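Local atomic coordinates of acinetobacter secreted protease CpaA (Acinetobacter nosocomialis M2, PDB entry 6O38), a protein that probably cleaves other proteins as a zinc-dependent secreted protease and is bound by the type II secretion chaperone CpaB. Residues Glu212-Gly216 with Asp217-Val221; Ala436-Thr439 with Gly440-Asp443; Leu540-Pro543 with Lys544-Val547. All coordinates share one frame; numbering follows the deposited sequence.

How the contacts relate
From the N terminus, the chain first makes contact 1, where strand 210-215 in the StcE-type beta-sandwich range 208-282 runs into a tight turn. Contact 2 follows in the reprolysin-like protease range, at the passage from helix 433-439 to helix 444-452. Contact 3 closes a turn in the long irregular region between helices 496-504 and 557-569. Each closes its own loop of a few residues, so the three lie in series and none nests or crosses. Contacts 1 and 2 stand on opposite sides of the chain's centre, their own centres about 61 Å apart. Contact 3 reaches back to R233 and R235, tying the C-terminal region to the sandwich domain of contact 1.

Contact 1: Glu212-Gly216 with Asp217-Val221; sequences EIAFG and DGNWV
A type II beta turn from G216 to N219 carries the chain out of strand 210-215, in a StcE-type beta-sandwich domain. G216 and N219 form a single antiparallel hydrogen-bonded pair: G216 N donates to N219 O at 2.6 Å, and N219 N returns to G216 O at 3.0 Å. D217 and G218 fill the corner. G218 has a phi of 79°, which glycine adopts easily. The N219 side chain has its main polar partner outside the turn, OD1 accepting from the backbone N of Q197 at helix 196-199, and also reaches back to the strand. Its chi1 of 165° sets CG anti to the backbone N and brings ND2 to A214 O, where it makes a weak hydrogen bond (2.9 Å), so both polar ends of the amide are engaged. D217 OD1 similarly accepts from T243 N in the neighbouring loop. Two aromatic rings meet beyond the turn. F215 turns an edge toward the five-membered ring of W220 in an offset edge-to-face pair, with planes 88° apart and centroids 5.9 Å apart; F215 CD2 and W220 CD1 come within 3.9 Å. Further round the F215 rim, CE2 lies 3.7 Å from V221 CG2, while V221 O sits near the ring plane, 3.6 Å from F215 CE2.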
ATOM      1  N   GLU A 212     -20.771  -6.119   4.987  1.00 42.62           N
ATOM      2  CA  GLU A 212     -20.368  -5.001   5.833  1.00 41.56           C
ATOM      3  C   GLU A 212     -21.353  -4.892   6.991  1.00 42.27           C
ATOM      4  O   GLU A 212     -22.536  -4.605   6.781  1.00 44.13           O
ATOM      5  CB  GLU A 212     -20.309  -3.706   5.022  1.00 42.09           C
ATOM      6  CG  GLU A 212     -19.879  -2.484   5.808  1.00 41.60           C
ATOM      7  CD  GLU A 212     -19.632  -1.282   4.914  1.00 42.36           C
ATOM      8  OE1 GLU A 212     -20.305  -0.247   5.103  1.00 43.10           O
ATOM      9  OE2 GLU A 212     -18.770  -1.379   4.013  1.00 42.07           O
ATOM     10  N   ILE A 213     -20.864  -5.122   8.207  1.00 37.88           N
ATOM     11  CA  ILE A 213     -21.690  -5.189   9.408  1.00 38.83           C
ATOM     12  C   ILE A 213     -21.411  -3.952  10.249  1.00 38.38           C
ATOM     13  O   ILE A 213     -20.272  -3.727  10.679  1.00 36.62           O
ATOM     14  CB  ILE A 213     -21.418  -6.473  10.202  1.00 38.09           C
ATOM     15  CG1 ILE A 213     -21.717  -7.698   9.336  1.00 38.54           C
ATOM     16  CG2 ILE A 213     -22.245  -6.497  11.480  1.00 39.44           C
ATOM     17  CD1 ILE A 213     -21.104  -8.975   9.852  1.00 37.19           C
ATOM     18  N   ALA A 214     -22.448  -3.154  10.490  1.00 35.88           N
ATOM     19  CA  ALA A 214     -22.317  -1.882  11.186  1.00 35.91           C
ATOM     20  C   ALA A 214     -22.794  -1.991  12.629  1.00 36.33           C
ATOM     21  O   ALA A 214     -23.844  -2.577  12.907  1.00 37.50           O
ATOM     22  CB  ALA A 214     -23.103  -0.787  10.465  1.00 37.15           C
ATOM     23  N   PHE A 215     -22.011  -1.421  13.541  1.00 35.63           N
ATOM     24  CA  PHE A 215     -22.395  -1.238  14.933  1.00 36.81           C
ATOM     25  C   PHE A 215     -22.620   0.245  15.198  1.00 37.34           C
ATOM     26  O   PHE A 215     -21.880   1.093  14.689  1.00 35.93           O
ATOM     27  CB  PHE A 215     -21.322  -1.776  15.887  1.00 35.28           C
ATOM     28  CG  PHE A 215     -21.309  -3.274  16.021  1.00 35.13           C
ATOM     29  CD1 PHE A 215     -21.004  -4.084  14.939  1.00 33.92           C
ATOM     30  CD2 PHE A 215     -21.580  -3.872  17.242  1.00 36.29           C
ATOM     31  CE1 PHE A 215     -20.984  -5.462  15.068  1.00 33.66           C
ATOM     32  CE2 PHE A 215     -21.561  -5.247  17.378  1.00 36.08           C
ATOM     33  CZ  PHE A 215     -21.262  -6.043  16.290  1.00 34.65           C
ATOM     34  N   GLY A 216     -23.638   0.559  15.995  1.00 36.47           N
ATOM     35  CA  GLY A 216     -23.903   1.939  16.348  1.00 37.05           C
ATOM     36  C   GLY A 216     -24.742   2.031  17.602  1.00 39.04           C
ATOM     37  O   GLY A 216     -25.112   1.023  18.207  1.00 40.13           O
ATOM     38  N   ASP A 217     -25.032   3.266  18.003  1.00 39.36           N
ATOM     39  CA  ASP A 217     -25.944   3.482  19.116  1.00 41.64           C
ATOM     40  C   ASP A 217     -27.368   3.173  18.670  1.00 43.97           C
ATOM     41  O   ASP A 217     -27.834   3.680  17.646  1.00 43.99           O
ATOM     42  CB  ASP A 217     -25.835   4.915  19.631  1.00 41.33           C
ATOM     43  CG  ASP A 217     -24.534   5.171  20.369  1.00 39.60           C
ATOM     44  OD1 ASP A 217     -23.908   4.192  20.830  1.00 39.09           O
ATOM     45  OD2 ASP A 217     -24.141   6.349  20.495  1.00 38.77           O
ATOM     46  N   GLY A 218     -28.056   2.332  19.438  1.00 40.78           N
ATOM     47  CA  GLY A 218     -29.328   1.792  19.013  1.00 42.88           C
ATOM     48  C   GLY A 218     -29.226   0.641  18.037  1.00 42.62           C
ATOM     49  O   GLY A 218     -30.263   0.115  17.612  1.00 44.26           O
ATOM     50  N   ASN A 219     -28.008   0.235  17.670  1.00 42.60           N
ATOM     51  CA  ASN A 219     -27.775  -0.890  16.761  1.00 41.78           C
ATOM     52  C   ASN A 219     -26.472  -1.549  17.221  1.00 39.72           C
ATOM     53  O   ASN A 219     -25.385  -1.200  16.754  1.00 37.15           O
ATOM     54  CB  ASN A 219     -27.700  -0.412  15.317  1.00 40.50           C
ATOM     55  CG  ASN A 219     -27.115  -1.450  14.378  1.00 39.05           C
ATOM     56  OD1 ASN A 219     -27.421  -2.637  14.474  1.00 39.92           O
ATOM     57  ND2 ASN A 219     -26.262  -1.002  13.465  1.00 36.88           N
ATOM     58  N   TRP A 220     -26.599  -2.523  18.120  1.00 37.97           N
ATOM     59  CA  TRP A 220     -25.439  -2.954  18.889  1.00 36.22           C
ATOM     60  C   TRP A 220     -25.742  -4.267  19.594  1.00 37.61           C
ATOM     61  O   TRP A 220     -26.853  -4.469  20.089  1.00 40.63           O
ATOM     62  CB  TRP A 220     -25.049  -1.879  19.915  1.00 36.17           C
ATOM     63  CG  TRP A 220     -23.844  -2.210  20.745  1.00 34.48           C
ATOM     64  CD1 TRP A 220     -22.550  -1.865  20.484  1.00 31.79           C
ATOM     65  CD2 TRP A 220     -23.825  -2.935  21.981  1.00 35.79           C
ATOM     66  NE1 TRP A 220     -21.725  -2.338  21.476  1.00 31.12           N
ATOM     67  CE2 TRP A 220     -22.483  -2.998  22.407  1.00 33.42           C
ATOM     68  CE3 TRP A 220     -24.811  -3.542  22.766  1.00 38.91           C
ATOM     69  CZ2 TRP A 220     -22.103  -3.643  23.582  1.00 33.98           C
ATOM     70  CZ3 TRP A 220     -24.431  -4.182  23.932  1.00 39.50           C
ATOM     71  CH2 TRP A 220     -23.089  -4.226  24.329  1.00 36.98           C
ATOM     72  N   VAL A 221     -24.742  -5.147  19.633  1.00 36.47           N
ATOM     73  CA  VAL A 221     -24.760  -6.348  20.457  1.00 37.07           C
ATOM     74  C   VAL A 221     -23.420  -6.432  21.178  1.00 34.84           C
ATOM     75  O   VAL A 221     -22.460  -5.739  20.836  1.00 32.65           O
ATOM     76  CB  VAL A 221     -25.023  -7.630  19.639  1.00 36.30           C
ATOM     77  CG1 VAL A 221     -26.415  -7.595  19.020  1.00 38.96           C
ATOM     78  CG2 VAL A 221     -23.957  -7.807  18.573  1.00 33.04           C
TER

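Contact 2: Ala436-Thr439 with Gly440-Asp443; sequences AIST and GRDD. With SO4 (sulfate ion), chain N.
R441 starts with CG beside its backbone N (chi1 -53°), runs extended through CG, and then bends about CG-CD (chi3 -57°), which folds NE back onto S438 O. That carbonyl therefore takes two bonds from one residue. R441 NE, 3.0 Å from S438 O, lies in the carbonyl plane on a lone pair, although the oxygen is tilted out of the guanidinium plane and the bond is bent; R441 N, at 3.2 Å from the same oxygen, comes from above the carbonyl plane. With NE held, the guanidinium presents its edge to a sulfate ion, probably from the crystallisation liquor, that lies in its plane. R441 NH1 bonds sulfate O2 at 2.8 Å and R441 NH2 bonds O3 at 3.1 Å, a two-pronged grip with a further weak bond from NH2 to O2. S438 OG stands over one guanidinium face, and N481 OD1 takes a second bond from NH1. The backbone bonds of the turn are a helical i to i+4 bond of 2.9 Å from G440 N to A436 O, and those to T439 O, which accepts D442 N at 3.1 Å and, weakly, D443 N. D443 is the N-cap of the next helix, with OD1 on T445 N and OD2 on the hydroxyl of Y426. I437 touches L173 of the CpaB chain. The corner thus joins helix 433-439 to helix 444-452 and, near W474, packs on strand 483-487 through I437 and R441.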
ATOM      1  N   ALA A 436      32.881  -2.052  -5.563  1.00 73.69           N
ATOM      2  CA  ALA A 436      32.796  -1.420  -4.249  1.00 72.35           C
ATOM      3  C   ALA A 436      32.292  -2.388  -3.186  1.00 70.62           C
ATOM      4  O   ALA A 436      32.721  -2.323  -2.027  1.00 70.14           O
ATOM      5  CB  ALA A 436      31.903  -0.182  -4.316  1.00 71.66           C
ATOM      6  N   ILE A 437      31.372  -3.283  -3.553  1.00 68.83           N
ATOM      7  CA  ILE A 437      30.831  -4.220  -2.575  1.00 67.24           C
ATOM      8  C   ILE A 437      31.903  -5.201  -2.115  1.00 67.95           C
ATOM      9  O   ILE A 437      31.821  -5.748  -1.009  1.00 66.87           O
ATOM     10  CB  ILE A 437      29.598  -4.943  -3.152  1.00 66.50           C
ATOM     11  CG1 ILE A 437      28.651  -5.365  -2.028  1.00 64.82           C
ATOM     12  CG2 ILE A 437      30.009  -6.144  -3.993  1.00 67.88           C
ATOM     13  CD1 ILE A 437      28.031  -4.196  -1.304  1.00 64.07           C
ATOM     14  N   SER A 438      32.918  -5.443  -2.947  1.00 68.42           N
ATOM     15  CA  SER A 438      34.008  -6.338  -2.574  1.00 69.46           C
ATOM     16  C   SER A 438      35.007  -5.640  -1.659  1.00 69.87           C
ATOM     17  O   SER A 438      35.231  -6.068  -0.522  1.00 69.19           O
ATOM     18  CB  SER A 438      34.703  -6.867  -3.831  1.00 71.54           C
ATOM     19  OG  SER A 438      34.052  -8.025  -4.325  1.00 71.27           O
ATOM     20  N   THR A 439      35.617  -4.554  -2.144  1.00 69.27           N
ATOM     21  CA  THR A 439      36.658  -3.874  -1.382  1.00 69.95           C
ATOM     22  C   THR A 439      36.119  -3.189  -0.132  1.00 68.15           C
ATOM     23  O   THR A 439      36.889  -2.944   0.802  1.00 68.35           O
ATOM     24  CB  THR A 439      37.374  -2.850  -2.265  1.00 72.47           C
ATOM     25  OG1 THR A 439      36.525  -1.715  -2.469  1.00 71.91           O
ATOM     26  CG2 THR A 439      37.725  -3.464  -3.613  1.00 74.60           C
ATOM     27  N   GLY A 440      34.824  -2.869  -0.096  1.00 67.36           N
ATOM     28  CA  GLY A 440      34.235  -2.282   1.095  1.00 65.65           C
ATOM     29  C   GLY A 440      34.306  -3.174   2.318  1.00 64.66           C
ATOM     30  O   GLY A 440      34.219  -2.676   3.445  1.00 63.70           O
ATOM     31  N   ARG A 441      34.467  -4.485   2.121  1.00 64.19           N
ATOM     32  CA  ARG A 441      34.564  -5.405   3.247  1.00 63.50           C
ATOM     33  C   ARG A 441      35.901  -5.278   3.965  1.00 64.65           C
ATOM     34  O   ARG A 441      36.000  -5.597   5.154  1.00 63.96           O
ATOM     35  CB  ARG A 441      34.360  -6.839   2.762  1.00 63.80           C
ATOM     36  CG  ARG A 441      33.091  -7.041   1.951  1.00 62.88           C
ATOM     37  CD  ARG A 441      33.058  -8.424   1.325  1.00 63.56           C
ATOM     38  NE  ARG A 441      34.227  -8.663   0.482  1.00 65.70           N
ATOM     39  CZ  ARG A 441      34.412  -9.760  -0.246  1.00 66.75           C
ATOM     40  NH1 ARG A 441      33.506 -10.728  -0.233  1.00 65.88           N
ATOM     41  NH2 ARG A 441      35.505  -9.891  -0.985  1.00 68.77           N
ATOM     42  N   ASP A 442      36.934  -4.812   3.261  1.00 66.07           N
ATOM     43  CA  ASP A 442      38.271  -4.678   3.815  1.00 67.39           C
ATOM     44  C   ASP A 442      38.690  -3.229   4.009  1.00 67.76           C
ATOM     45  O   ASP A 442      39.730  -2.982   4.628  1.00 68.71           O
ATOM     46  CB  ASP A 442      39.298  -5.378   2.912  1.00 69.52           C
ATOM     47  CG  ASP A 442      38.886  -6.787   2.544  1.00 69.43           C
ATOM     48  OD1 ASP A 442      38.755  -7.626   3.459  1.00 68.88           O
ATOM     49  OD2 ASP A 442      38.692  -7.056   1.340  1.00 70.15           O
ATOM     50  N   ASP A 443      37.916  -2.279   3.485  1.00 67.88           N
ATOM     51  CA  ASP A 443      38.248  -0.864   3.583  1.00 68.39           C
ATOM     52  C   ASP A 443      38.435  -0.456   5.037  1.00 67.57           C
ATOM     53  O   ASP A 443      37.543  -0.652   5.868  1.00 65.75           O
ATOM     54  CB  ASP A 443      37.143  -0.037   2.922  1.00 67.63           C
ATOM     55  CG  ASP A 443      37.503   1.433   2.786  1.00 69.32           C
ATOM     56  OD1 ASP A 443      37.971   2.051   3.766  1.00 69.54           O
ATOM     57  OD2 ASP A 443      37.330   1.968   1.672  1.00 70.70           O
TER
HETATM   58  S   SO4 N 602      35.237 -13.001  -2.903  1.00 76.06           S
HETATM   59  O1  SO4 N 602      36.612 -13.454  -2.720  1.00 77.90           O
HETATM   60  O2  SO4 N 602      34.554 -12.985  -1.612  1.00 90.35           O
HETATM   61  O3  SO4 N 602      35.239 -11.654  -3.468  1.00 72.23           O
HETATM   62  O4  SO4 N 602      34.542 -13.910  -3.811  1.00 66.87           O

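Contact 3: Leu540-Pro543 with Lys544-Val547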
ATOM      1  N   LEU A 540       0.894 -14.725   4.562  1.00 41.00           N
ATOM      2  CA  LEU A 540       0.559 -13.363   4.182  1.00 39.30           C
ATOM      3  C   LEU A 540      -0.281 -13.388   2.914  1.00 39.26           C
ATOM      4  O   LEU A 540      -0.127 -14.274   2.067  1.00 39.96           O
ATOM      5  CB  LEU A 540       1.818 -12.526   3.951  1.00 37.63           C
ATOM      6  CG  LEU A 540       2.768 -12.382   5.139  1.00 37.80           C
ATOM      7  CD1 LEU A 540       4.034 -11.686   4.693  1.00 36.49           C
ATOM      8  CD2 LEU A 540       2.102 -11.626   6.279  1.00 37.93           C
ATOM      9  N   TYR A 541      -1.172 -12.410   2.785  1.00 36.09           N
ATOM     10  CA  TYR A 541      -2.083 -12.340   1.652  1.00 36.70           C
ATOM     11  C   TYR A 541      -2.097 -10.932   1.078  1.00 35.61           C
ATOM     12  O   TYR A 541      -1.967  -9.950   1.814  1.00 34.52           O
ATOM     13  CB  TYR A 541      -3.499 -12.767   2.059  1.00 37.94           C
ATOM     14  CG  TYR A 541      -3.567 -14.182   2.587  1.00 39.36           C
ATOM     15  CD1 TYR A 541      -3.312 -14.459   3.925  1.00 39.46           C
ATOM     16  CD2 TYR A 541      -3.873 -15.243   1.746  1.00 40.85           C
ATOM     17  CE1 TYR A 541      -3.366 -15.751   4.410  1.00 40.91           C
ATOM     18  CE2 TYR A 541      -3.929 -16.539   2.223  1.00 42.30           C
ATOM     19  CZ  TYR A 541      -3.675 -16.787   3.556  1.00 42.28           C
ATOM     20  OH  TYR A 541      -3.730 -18.075   4.035  1.00 43.87           O
ATOM     21  N   ASN A 542      -2.241 -10.847  -0.242  1.00 39.59           N
ATOM     22  CA  ASN A 542      -2.382  -9.578  -0.937  1.00 39.17           C
ATOM     23  C   ASN A 542      -3.550  -8.790  -0.345  1.00 39.54           C
ATOM     24  O   ASN A 542      -4.684  -9.294  -0.330  1.00 41.24           O
ATOM     25  CB  ASN A 542      -2.602  -9.820  -2.431  1.00 40.42           C
ATOM     26  CG  ASN A 542      -2.506  -8.547  -3.257  1.00 40.72           C
ATOM     27  OD1 ASN A 542      -3.132  -7.534  -2.944  1.00 40.91           O
ATOM     28  ND2 ASN A 542      -1.715  -8.598  -4.324  1.00 41.40           N
ATOM     29  N   PRO A 543      -3.317  -7.574   0.158  1.00 38.51           N
ATOM     30  CA  PRO A 543      -4.395  -6.852   0.859  1.00 38.54           C
ATOM     31  C   PRO A 543      -5.635  -6.621   0.012  1.00 40.10           C
ATOM     32  O   PRO A 543      -6.757  -6.750   0.519  1.00 41.42           O
ATOM     33  CB  PRO A 543      -3.720  -5.530   1.252  1.00 37.41           C
ATOM     34  CG  PRO A 543      -2.265  -5.864   1.329  1.00 36.77           C
ATOM     35  CD  PRO A 543      -2.034  -6.854   0.224  1.00 37.58           C
ATOM     36  N   LYS A 544      -5.471  -6.287  -1.267  1.00 41.48           N
ATOM     37  CA  LYS A 544      -6.611  -5.985  -2.124  1.00 43.50           C
ATOM     38  C   LYS A 544      -7.219  -7.229  -2.764  1.00 45.30           C
ATOM     39  O   LYS A 544      -8.445  -7.383  -2.782  1.00 47.60           O
ATOM     40  CB  LYS A 544      -6.196  -4.995  -3.217  1.00 43.82           C
ATOM     41  CG  LYS A 544      -7.297  -4.693  -4.220  1.00 46.01           C
ATOM     42  CD  LYS A 544      -6.965  -3.487  -5.081  1.00 46.77           C
ATOM     43  CE  LYS A 544      -8.172  -3.062  -5.903  1.00 49.18           C
ATOM     44  NZ  LYS A 544      -9.432  -3.115  -5.112  1.00 49.90           N
ATOM     45  N   TYR A 545      -6.385  -8.123  -3.292  1.00 42.19           N
ATOM     46  CA  TYR A 545      -6.879  -9.225  -4.106  1.00 43.83           C
ATOM     47  C   TYR A 545      -6.922 -10.560  -3.376  1.00 44.12           C
ATOM     48  O   TYR A 545      -7.597 -11.482  -3.847  1.00 45.87           O
ATOM     49  CB  TYR A 545      -6.026  -9.356  -5.372  1.00 43.71           C
ATOM     50  CG  TYR A 545      -6.006  -8.081  -6.186  1.00 44.07           C
ATOM     51  CD1 TYR A 545      -7.107  -7.701  -6.940  1.00 46.05           C
ATOM     52  CD2 TYR A 545      -4.893  -7.251  -6.187  1.00 42.82           C
ATOM     53  CE1 TYR A 545      -7.098  -6.533  -7.680  1.00 46.72           C
ATOM     54  CE2 TYR A 545      -4.875  -6.081  -6.924  1.00 43.68           C
ATOM     55  CZ  TYR A 545      -5.980  -5.728  -7.669  1.00 45.57           C
ATOM     56  OH  TYR A 545      -5.967  -4.565  -8.405  1.00 46.64           O
ATOM     57  N   GLY A 546      -6.224 -10.692  -2.249  1.00 40.87           N
ATOM     58  CA  GLY A 546      -6.279 -11.903  -1.462  1.00 41.51           C
ATOM     59  C   GLY A 546      -5.346 -13.009  -1.898  1.00 41.25           C
ATOM     60  O   GLY A 546      -5.417 -14.110  -1.338  1.00 42.11           O
ATOM     61  N   VAL A 547      -4.482 -12.762  -2.883  1.00 40.34           N
ATOM     62  CA  VAL A 547      -3.540 -13.780  -3.330  1.00 41.13           C
ATOM     63  C   VAL A 547      -2.551 -14.082  -2.214  1.00 40.01           C
ATOM     64  O   VAL A 547      -1.956 -13.170  -1.623  1.00 38.36           O
ATOM     65  CB  VAL A 547      -2.819 -13.321  -4.607  1.00 41.69           C
ATOM     66  CG1 VAL A 547      -1.773 -14.343  -5.026  1.00 43.33           C
ATOM     67  CG2 VAL A 547      -3.822 -13.085  -5.726  1.00 43.14           C
TER
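The Y545 ring has the amide of N542 at its edge, with ND2 in the ring plane and 3.9 Å from Y545 CD2, and K544 CG over the centre of one face. The side chains of N542 and Y545 run side by side in the same direction, amide and ring planes 72° apart. A second ring, that of Y541, meets G546 O at its edge, where Y541 CD2 lies 3.6 Å from G546 O. N542 organises the turn as an Asx motif. A chi1 of -170° sets its CG anti to the backbone N, beside the carbonyl carbon, and from there OD1 reaches two backbone nitrogens: it accepts K544 N at 3.1 Å, in the carbonyl plane, and Y545 N in a weak bond of 3.3 Å. From the same residue, N542 O takes G546 N at 2.8 Å. G546, with a positive phi (84°), brings V547 back alongside the start of the turn. There V547 O receives N542 N at 2.7 Å, together with a CA-H...O contact from Y541 CA. N542 ND2 donates to L522 O. The turn lies in the irregular region between helices 496-504 and 557-569 and leans on the beta-sandwich part of the chain: G546 O and P543 O accept from R233 and R235, and Y541 packs on M270 and V272 of strand 266-272.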